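Local coordinates for 3-hydroxyacyl-CoA dehydrogenase (PDB 4O5O), which probably catalyses the NAD-dependent interconversion of 3-hydroxyacyl-CoA and 3-oxoacyl-CoA as a short-chain dehydrogenase with a Rossmann fold, at residues 38-47 and 57-67; 68-78 and 125-136. One frame throughout, in Å; residues are numbered along the deposited sequence.

Interaction 1. Residues 38-47 and 57-67. With EDO (1,2-ethanediol), chain E.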
loop_
_atom_site.group_PDB
_atom_site.type_symbol
_atom_site.label_atom_id
_atom_site.label_comp_id
_atom_site.label_asym_id
_atom_site.label_seq_id
_atom_site.Cartn_x
_atom_site.Cartn_y
_atom_site.Cartn_z
ATOM N N ALA B 38 -3.913 -15.704 31.337
ATOM C CA ALA B 38 -5.218 -15.284 30.865
ATOM C C ALA B 38 -6.207 -16.452 30.909
ATOM O O ALA B 38 -5.816 -17.616 31.046
ATOM C CB ALA B 38 -5.091 -14.755 29.442
ATOM N N LYS B 39 -7.487 -16.118 30.800
ATOM C CA LYS B 39 -8.541 -17.100 30.619
ATOM C C LYS B 39 -8.832 -17.114 29.127
ATOM O O LYS B 39 -8.708 -16.082 28.468
ATOM C CB LYS B 39 -9.825 -16.723 31.364
ATOM C CG LYS B 39 -9.658 -16.385 32.830
ATOM C CD LYS B 39 -9.048 -17.536 33.596
ATOM C CE LYS B 39 -9.228 -17.288 35.082
ATOM N NZ LYS B 39 -8.351 -18.166 35.891
ATOM N N VAL B 40 -9.225 -18.277 28.600
ATOM C CA VAL B 40 -9.499 -18.423 27.166
ATOM C C VAL B 40 -10.796 -19.169 26.904
ATOM O O VAL B 40 -11.058 -20.219 27.502
ATOM C CB VAL B 40 -8.401 -19.196 26.420
ATOM C CG1 VAL B 40 -8.740 -19.285 24.938
ATOM C CG2 VAL B 40 -7.046 -18.543 26.616
ATOM N N VAL B 41 -11.591 -18.614 25.992
ATOM C CA VAL B 41 -12.757 -19.271 25.482
ATOM C C VAL B 41 -12.427 -19.612 24.031
ATOM O O VAL B 41 -12.329 -18.720 23.173
ATOM C CB VAL B 41 -14.028 -18.414 25.626
ATOM C CG1 VAL B 41 -15.231 -19.169 25.082
ATOM C CG2 VAL B 41 -14.262 -18.078 27.094
ATOM N N LEU B 42 -12.218 -20.907 23.797
ATOM C CA LEU B 42 -11.933 -21.440 22.469
ATOM C C LEU B 42 -13.229 -21.650 21.697
ATOM O O LEU B 42 -14.166 -22.277 22.206
ATOM C CB LEU B 42 -11.206 -22.788 22.582
ATOM C CG LEU B 42 -9.761 -22.801 23.109
ATOM C CD1 LEU B 42 -9.719 -22.716 24.616
ATOM C CD2 LEU B 42 -9.089 -24.107 22.682
ATOM N N LEU B 43 -13.257 -21.144 20.465
ATOM C CA LEU B 43 -14.392 -21.275 19.558
ATOM C C LEU B 43 -13.917 -21.961 18.278
ATOM O O LEU B 43 -12.883 -21.578 17.715
ATOM C CB LEU B 43 -14.985 -19.902 19.246
ATOM C CG LEU B 43 -15.334 -18.982 20.410
ATOM C CD1 LEU B 43 -15.904 -17.692 19.855
ATOM C CD2 LEU B 43 -16.338 -19.640 21.334
ATOM N N ASP B 44 -14.653 -22.985 17.823
ATOM C CA ASP B 44 -14.291 -23.690 16.584
ATOM C C ASP B 44 -15.502 -24.474 16.134
ATOM O O ASP B 44 -16.358 -24.837 16.972
ATOM C CB ASP B 44 -13.068 -24.609 16.811
ATOM C CG ASP B 44 -12.268 -24.894 15.537
ATOM O OD1 ASP B 44 -12.853 -25.418 14.554
ATOM O OD2 ASP B 44 -11.048 -24.573 15.519
ATOM N N VAL B 45 -15.614 -24.719 14.826
ATOM C CA VAL B 45 -16.617 -25.705 14.366
ATOM C C VAL B 45 -16.207 -27.139 14.630
ATOM O O VAL B 45 -17.052 -28.032 14.642
ATOM C CB VAL B 45 -16.978 -25.628 12.869
ATOM C CG1 VAL B 45 -17.992 -24.547 12.641
ATOM C CG2 VAL B 45 -15.753 -25.482 11.990
ATOM N N ASN B 46 -14.923 -27.363 14.832
ATOM C CA ASN B 46 -14.429 -28.721 15.044
ATOM C C ASN B 46 -14.512 -29.042 16.534
ATOM O O ASN B 46 -13.617 -28.666 17.309
ATOM C CB ASN B 46 -13.007 -28.811 14.486
ATOM C CG ASN B 46 -12.395 -30.196 14.584
ATOM O OD1 ASN B 46 -12.807 -31.066 15.373
ATOM N ND2 ASN B 46 -11.353 -30.394 13.783
ATOM N N ALA B 47 -15.603 -29.703 16.936
ATOM C CA ALA B 47 -15.781 -30.058 18.333
ATOM C C ALA B 47 -14.703 -30.944 18.905
ATOM O O ALA B 47 -14.278 -30.742 20.031
ATOM C CB ALA B 47 -17.145 -30.698 18.564
ATOM N N LEU B 57 -5.467 -27.554 27.970
ATOM C CA LEU B 57 -5.076 -26.272 28.545
ATOM C C LEU B 57 -5.424 -26.126 30.020
ATOM O O LEU B 57 -4.783 -25.347 30.721
ATOM C CB LEU B 57 -5.695 -25.124 27.751
ATOM C CG LEU B 57 -5.108 -24.937 26.351
ATOM C CD1 LEU B 57 -5.998 -23.993 25.566
ATOM C CD2 LEU B 57 -3.681 -24.401 26.404
ATOM N N GLY B 58 -6.440 -26.852 30.485
ATOM C CA GLY B 58 -6.810 -26.860 31.910
ATOM C C GLY B 58 -7.916 -25.872 32.279
ATOM O O GLY B 58 -8.604 -25.328 31.404
ATOM N N ALA B 59 -8.068 -25.614 33.581
ATOM C CA ALA B 59 -9.208 -24.876 34.123
ATOM C C ALA B 59 -9.354 -23.421 33.684
ATOM O O ALA B 59 -10.439 -22.823 33.858
ATOM C CB ALA B 59 -9.192 -24.962 35.642
ATOM N N SER B 60 -8.283 -22.840 33.135
ATOM C CA SER B 60 -8.349 -21.491 32.565
ATOM C C SER B 60 -8.949 -21.449 31.141
ATOM O O SER B 60 -9.106 -20.365 30.576
ATOM C CB SER B 60 -6.969 -20.821 32.592
ATOM O OG SER B 60 -6.586 -20.561 33.932
ATOM N N ALA B 61 -9.315 -22.609 30.591
ATOM C CA ALA B 61 -9.873 -22.700 29.251
ATOM C C ALA B 61 -11.288 -23.287 29.248
ATOM O O ALA B 61 -11.635 -24.145 30.071
ATOM C CB ALA B 61 -8.966 -23.519 28.344
ATOM N N ARG B 62 -12.101 -22.814 28.302
ATOM C CA ARG B 62 -13.390 -23.415 27.973
ATOM C C ARG B 62 -13.504 -23.502 26.461
ATOM O O ARG B 62 -12.911 -22.698 25.752
ATOM C CB ARG B 62 -14.550 -22.552 28.498
ATOM C CG ARG B 62 -14.567 -22.255 29.986
ATOM C CD ARG B 62 -14.971 -23.446 30.852
ATOM N NE ARG B 62 -15.070 -23.015 32.246
ATOM C CZ ARG B 62 -14.034 -22.873 33.075
ATOM N NH1 ARG B 62 -12.801 -23.174 32.690
ATOM N NH2 ARG B 62 -14.232 -22.417 34.303
ATOM N N PHE B 63 -14.285 -24.443 25.958
ATOM C CA PHE B 63 -14.615 -24.556 24.552
ATOM C C PHE B 63 -16.116 -24.449 24.319
ATOM O O PHE B 63 -16.927 -24.987 25.084
ATOM C CB PHE B 63 -14.159 -25.923 24.009
ATOM C CG PHE B 63 -14.613 -26.192 22.590
ATOM C CD1 PHE B 63 -14.118 -25.437 21.540
ATOM C CD2 PHE B 63 -15.551 -27.176 22.309
ATOM C CE1 PHE B 63 -14.549 -25.644 20.231
ATOM C CE2 PHE B 63 -15.981 -27.412 21.003
ATOM C CZ PHE B 63 -15.474 -26.642 19.952
ATOM N N GLN B 64 -16.487 -23.746 23.255
ATOM C CA GLN B 64 -17.857 -23.795 22.730
ATOM C C GLN B 64 -17.835 -23.928 21.224
ATOM O O GLN B 64 -17.272 -23.087 20.519
ATOM C CB GLN B 64 -18.663 -22.553 23.098
ATOM C CG GLN B 64 -20.082 -22.570 22.512
ATOM C CD GLN B 64 -20.952 -23.780 22.866
ATOM O OE1 GLN B 64 -21.556 -24.439 21.992
ATOM N NE2 GLN B 64 -21.047 -24.056 24.121
ATOM N N ARG B 65 -18.510 -24.952 20.727
ATOM C CA ARG B 65 -18.596 -25.202 19.312
ATOM C C ARG B 65 -19.409 -24.058 18.722
ATOM O O ARG B 65 -20.505 -23.774 19.197
ATOM C CB ARG B 65 -19.248 -26.564 19.064
ATOM C CG ARG B 65 -19.073 -27.112 17.663
ATOM C CD ARG B 65 -20.011 -26.519 16.639
ATOM N NE ARG B 65 -19.878 -27.213 15.359
ATOM C CZ ARG B 65 -20.637 -27.006 14.285
ATOM N NH1 ARG B 65 -21.582 -26.079 14.275
ATOM N NH2 ARG B 65 -20.413 -27.733 13.186
ATOM N N THR B 66 -18.863 -23.435 17.666
ATOM C CA THR B 66 -19.381 -22.163 17.159
ATOM C C THR B 66 -19.134 -22.072 15.667
ATOM O O THR B 66 -18.007 -22.269 15.246
ATOM C CB THR B 66 -18.603 -21.003 17.811
ATOM O OG1 THR B 66 -18.761 -21.043 19.238
ATOM C CG2 THR B 66 -19.096 -19.617 17.329
ATOM N N ASP B 67 -20.174 -21.764 14.893
ATOM C CA ASP B 67 -20.043 -21.307 13.508
ATOM C C ASP B 67 -19.934 -19.787 13.547
ATOM O O ASP B 67 -20.915 -19.096 13.884
ATOM C CB ASP B 67 -21.264 -21.720 12.695
ATOM C CG ASP B 67 -21.228 -21.219 11.277
ATOM O OD1 ASP B 67 -20.282 -20.498 10.912
ATOM O OD2 ASP B 67 -22.158 -21.541 10.511
HETATM C C1 EDO E . -16.990 -31.429 14.522
HETATM O O1 EDO E . -18.194 -30.870 15.085
HETATM C C2 EDO E . -16.739 -32.876 14.933
HETATM O O2 EDO E . -15.682 -32.959 15.888
HETATM O O HOH W 1 -4.209 -18.892 32.686
HETATM O O HOH W 2 -18.190 -29.630 12.449
#
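F63 of strand 61-65 packs its ring against the parallel neighbour 39-44 and the turn beyond it. With its CG anti to the backbone N (chi1 173°), the side chain leaves CB on the face shared with L42 and D44 and leans over 39-44. CB and CG pass near the carbonyl of L42; F63 CD1 lies 3.2 Å from L42 O. Further out, F63 CE1 is 3.6 Å from D44 N. CE2 and CZ end against A47 CA, at the start of helix 47-57. L42 CD1 touches A61 CB (3.9 Å) and L57 CD1. Alternating parallel bonds join the backbones: V40 N to S60 O, R62 N to V40 O, L42 N to R62 O and Q64 N to L42 O. R65 NE donates to V45 O (3.0 Å, N-H...O 139°), a carbonyl shared with a water and a 1,2-ethanediol, probably from the crystallisation liquor; V45 CG1 covers one face of the guanidinium. D44 OD2 accepts from G22 N, and its OD1 closes an Asx turn with N46 N. Backbone bonds thus fix the strand pairing, apolar contacts bind it to helix 47-57, and polar groups shape the C-terminal loop.

Interaction 2. Residues 68-78 and 125-136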
loop_
_atom_site.group_PDB
_atom_site.type_symbol
_atom_site.label_atom_id
_atom_site.label_comp_id
_atom_site.label_asym_id
_atom_site.label_seq_id
_atom_site.Cartn_x
_atom_site.Cartn_y
_atom_site.Cartn_z
ATOM N N VAL B 68 -18.735 -19.252 13.301
ATOM C CA VAL B 68 -18.527 -17.798 13.402
ATOM C C VAL B 68 -19.395 -16.944 12.480
ATOM O O VAL B 68 -19.594 -15.761 12.770
ATOM C CB VAL B 68 -17.051 -17.373 13.211
ATOM C CG1 VAL B 68 -16.205 -17.837 14.375
ATOM C CG2 VAL B 68 -16.505 -17.851 11.879
ATOM N N ALA B 69 -19.943 -17.539 11.414
ATOM C CA ALA B 69 -20.785 -16.786 10.488
ATOM C C ALA B 69 -22.242 -16.725 10.958
ATOM O O ALA B 69 -23.065 -16.070 10.316
ATOM C CB ALA B 69 -20.729 -17.373 9.097
ATOM N N SER B 70 -22.560 -17.417 12.059
ATOM C CA SER B 70 -23.929 -17.459 12.594
ATOM C C SER B 70 -24.184 -16.381 13.650
ATOM O O SER B 70 -23.471 -16.286 14.644
ATOM C CB SER B 70 -24.230 -18.834 13.183
ATOM O OG SER B 70 -25.361 -18.819 14.028
ATOM N N ASP B 71 -25.215 -15.571 13.432
ATOM C CA ASP B 71 -25.651 -14.590 14.426
ATOM C C ASP B 71 -25.885 -15.276 15.791
ATOM O O ASP B 71 -25.379 -14.837 16.846
ATOM C CB ASP B 71 -26.947 -13.940 13.916
ATOM C CG ASP B 71 -27.541 -12.941 14.892
ATOM O OD1 ASP B 71 -27.112 -11.800 14.861
ATOM O OD2 ASP B 71 -28.483 -13.276 15.649
ATOM N N THR B 72 -26.663 -16.361 15.763
ATOM C CA THR B 72 -27.011 -17.145 16.963
ATOM C C THR B 72 -25.791 -17.658 17.677
ATOM O O THR B 72 -25.648 -17.488 18.886
ATOM C CB THR B 72 -27.878 -18.353 16.530
ATOM O OG1 THR B 72 -29.134 -17.863 16.124
ATOM C CG2 THR B 72 -28.019 -19.443 17.626
ATOM N N ASP B 73 -24.908 -18.320 16.928
ATOM C CA ASP B 73 -23.742 -18.926 17.554
ATOM C C ASP B 73 -22.812 -17.863 18.081
ATOM O O ASP B 73 -22.190 -18.051 19.116
ATOM C CB ASP B 73 -22.973 -19.819 16.591
ATOM C CG ASP B 73 -23.601 -21.161 16.386
ATOM O OD1 ASP B 73 -24.667 -21.468 16.980
ATOM O OD2 ASP B 73 -22.970 -21.929 15.623
ATOM N N GLY B 74 -22.695 -16.740 17.379
ATOM C CA GLY B 74 -21.834 -15.682 17.864
ATOM C C GLY B 74 -22.329 -15.154 19.201
ATOM O O GLY B 74 -21.541 -14.993 20.144
ATOM N N LYS B 75 -23.640 -14.920 19.302
ATOM C CA LYS B 75 -24.214 -14.431 20.564
ATOM C C LYS B 75 -24.050 -15.462 21.667
ATOM O O LYS B 75 -23.782 -15.113 22.828
ATOM C CB LYS B 75 -25.675 -14.035 20.386
ATOM C CG LYS B 75 -25.803 -12.798 19.503
ATOM C CD LYS B 75 -27.223 -12.480 19.042
ATOM C CE LYS B 75 -27.216 -11.233 18.168
ATOM N NZ LYS B 75 -28.431 -11.039 17.315
ATOM N N ALA B 76 -24.226 -16.739 21.321
ATOM C CA ALA B 76 -24.069 -17.806 22.332
ATOM C C ALA B 76 -22.643 -17.875 22.868
ATOM O O ALA B 76 -22.421 -18.165 24.049
ATOM C CB ALA B 76 -24.492 -19.160 21.795
ATOM N N ALA B 77 -21.681 -17.578 21.992
ATOM C CA ALA B 77 -20.262 -17.610 22.344
ATOM C C ALA B 77 -19.919 -16.482 23.322
ATOM O O ALA B 77 -19.246 -16.688 24.353
ATOM C CB ALA B 77 -19.407 -17.508 21.090
ATOM N N ILE B 78 -20.425 -15.290 23.033
ATOM C CA ILE B 78 -20.231 -14.163 23.943
ATOM C C ILE B 78 -20.831 -14.503 25.304
ATOM O O ILE B 78 -20.202 -14.303 26.341
ATOM C CB ILE B 78 -20.942 -12.900 23.440
ATOM C CG1 ILE B 78 -20.406 -12.445 22.085
ATOM C CG2 ILE B 78 -20.885 -11.799 24.493
ATOM C CD1 ILE B 78 -18.929 -12.170 22.020
ATOM N N GLY B 125 -17.686 -14.012 9.013
ATOM C CA GLY B 125 -17.478 -14.565 10.365
ATOM C C GLY B 125 -16.641 -13.664 11.252
ATOM O O GLY B 125 -16.913 -13.505 12.440
ATOM N N THR B 126 -15.605 -13.071 10.688
ATOM C CA THR B 126 -14.748 -12.144 11.427
ATOM C C THR B 126 -15.506 -10.875 11.842
ATOM O O THR B 126 -15.441 -10.470 12.974
ATOM C CB THR B 126 -13.466 -11.840 10.616
ATOM O OG1 THR B 126 -12.554 -12.947 10.795
ATOM C CG2 THR B 126 -12.768 -10.554 11.051
ATOM N N PHE B 127 -16.319 -10.351 10.947
ATOM C CA PHE B 127 -17.142 -9.199 11.278
ATOM C C PHE B 127 -18.177 -9.556 12.341
ATOM O O PHE B 127 -18.414 -8.762 13.300
ATOM C CB PHE B 127 -17.848 -8.619 10.062
ATOM C CG PHE B 127 -18.673 -7.419 10.413
ATOM C CD1 PHE B 127 -18.043 -6.211 10.669
ATOM C CD2 PHE B 127 -20.041 -7.500 10.554
ATOM C CE1 PHE B 127 -18.759 -5.106 11.045
ATOM C CE2 PHE B 127 -20.779 -6.386 10.909
ATOM C CZ PHE B 127 -20.131 -5.189 11.157
ATOM N N ASN B 128 -18.814 -10.715 12.190
ATOM C CA ASN B 128 -19.822 -11.129 13.149
ATOM C C ASN B 128 -19.242 -11.216 14.553
ATOM O O ASN B 128 -19.810 -10.681 15.519
ATOM C CB ASN B 128 -20.402 -12.482 12.744
ATOM C CG ASN B 128 -21.565 -12.896 13.624
ATOM O OD1 ASN B 128 -22.426 -12.074 13.956
ATOM N ND2 ASN B 128 -21.584 -14.172 14.018
ATOM N N MET B 129 -18.094 -11.859 14.699
ATOM C CA MET B 129 -17.519 -11.960 16.031
ATOM C C MET B 129 -17.022 -10.598 16.534
ATOM O O MET B 129 -17.133 -10.312 17.723
ATOM C CB MET B 129 -16.396 -13.012 16.052
ATOM C CG MET B 129 -16.902 -14.433 15.790
ATOM S SD MET B 129 -18.271 -14.967 16.806
ATOM C CE MET B 129 -17.682 -14.574 18.454
ATOM N N LEU B 130 -16.468 -9.750 15.652
ATOM C CA LEU B 130 -15.987 -8.464 16.127
ATOM C C LEU B 130 -17.112 -7.549 16.610
ATOM O O LEU B 130 -16.963 -6.891 17.635
ATOM C CB LEU B 130 -15.084 -7.799 15.099
ATOM C CG LEU B 130 -15.585 -6.914 14.001
ATOM C CD1 LEU B 130 -16.008 -5.528 14.499
ATOM C CD2 LEU B 130 -14.453 -6.779 13.006
ATOM N N ARG B 131 -18.262 -7.566 15.940
ATOM C CA ARG B 131 -19.355 -6.674 16.337
ATOM C C ARG B 131 -19.883 -7.086 17.718
ATOM O O ARG B 131 -20.170 -6.240 18.587
ATOM C CB ARG B 131 -20.450 -6.620 15.265
ATOM C CG ARG B 131 -21.367 -7.826 15.214
ATOM C CD ARG B 131 -22.255 -7.928 13.983
ATOM N NE ARG B 131 -23.000 -9.179 14.133
ATOM C CZ ARG B 131 -24.187 -9.329 14.699
ATOM N NH1 ARG B 131 -24.949 -8.281 14.976
ATOM N NH2 ARG B 131 -24.618 -10.562 14.909
ATOM N N LEU B 132 -19.991 -8.393 17.927
ATOM C CA LEU B 132 -20.531 -8.899 19.186
ATOM C C LEU B 132 -19.510 -8.776 20.345
ATOM O O LEU B 132 -19.869 -8.447 21.494
ATOM C CB LEU B 132 -20.994 -10.361 19.012
ATOM C CG LEU B 132 -22.109 -10.539 17.989
ATOM C CD1 LEU B 132 -22.339 -12.026 17.768
ATOM C CD2 LEU B 132 -23.401 -9.828 18.424
ATOM N N ALA B 133 -18.232 -9.039 20.060
ATOM C CA ALA B 133 -17.223 -8.850 21.079
ATOM C C ALA B 133 -17.097 -7.388 21.445
ATOM O O ALA B 133 -16.929 -7.062 22.629
ATOM C CB ALA B 133 -15.884 -9.379 20.646
ATOM N N ALA B 134 -17.153 -6.510 20.453
ATOM C CA ALA B 134 -17.050 -5.073 20.730
ATOM C C ALA B 134 -18.180 -4.599 21.638
ATOM O O ALA B 134 -17.966 -3.804 22.558
ATOM C CB ALA B 134 -17.065 -4.268 19.436
ATOM N N GLU B 135 -19.387 -5.098 21.380
ATOM C CA GLU B 135 -20.537 -4.768 22.201
ATOM C C GLU B 135 -20.303 -5.144 23.668
ATOM O O GLU B 135 -20.632 -4.391 24.586
ATOM C CB GLU B 135 -21.753 -5.504 21.633
ATOM C CG GLU B 135 -23.048 -5.132 22.366
ATOM C CD GLU B 135 -24.267 -5.843 21.815
ATOM O OE1 GLU B 135 -24.159 -7.020 21.418
ATOM O OE2 GLU B 135 -25.346 -5.206 21.760
ATOM N N ALA B 136 -19.746 -6.328 23.886
ATOM C CA ALA B 136 -19.428 -6.776 25.246
ATOM C C ALA B 136 -18.282 -5.925 25.877
ATOM O O ALA B 136 -18.379 -5.462 27.016
ATOM C CB ALA B 136 -19.075 -8.254 25.199
HETATM O O HOH W 3 -27.266 -8.412 16.751
#
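Two helices on one side of the Rossmann-type sheet, 71-85 and 112-137, pack here at -38°, with the loop that leads into the first held by N128 of the second. N128 ND2 donates to two carbonyls of that loop: to V68 O at 2.8 Å, nearly straight and in the amide plane, and to S70 O at 2.9 Å, more bent. The latter oxygen also accepts from G74 N, which arrives from the opposite face of its plane. R131 fixes the other end of the amide, its NE and NH2 both converging on N128 OD1 within the guanidinium plane, which turns ND2 toward the loop. R131 NH2 also forms a salt bridge with D71 OD1 (2.8 Å). K75 NZ binds D71 OD2 on its syn lone pair, so D71 probably offsets the repulsion between the two cations. R131 NH1 donates a hydrogen bond to H110 O of the second subunit. Beside the polar group the packing is apolar. L132 is a knob among D71, G74, K75 and I78; G74, without a side chain, lets L132 CD1 lie 3.4 Å from G74 C. I78 CG1 rests on L132 CB (3.8 Å). The V68 and M129 side chains cross at about a right angle, and V68 O lies 3.4 Å from G125 CA. Such side-by-side helices, covering one face of a parallel sheet, are typical of the Rossmann fold of short-chain dehydrogenases.

The two contacts follow one another along the chain: interaction 1 pairs strand 61-65, an outermost strand of the sheet within this chain, with 39-44, and interaction 2 begins where the chain turns from that strand into helix 71-85. They meet at this turn, where D67 N probably bonds D73 OD2, and on the face of the sheet that carries L43, where L43 CD1 packs on A77 CB and M129 CE. Interaction 1 is partly buried, held mainly by backbone bonds, and no other protein chain of the assembly touches it. Interaction 2 is more deeply buried and relies on side chains, an apolar layer beside an amide and salt-bridge network that extends to the second subunit.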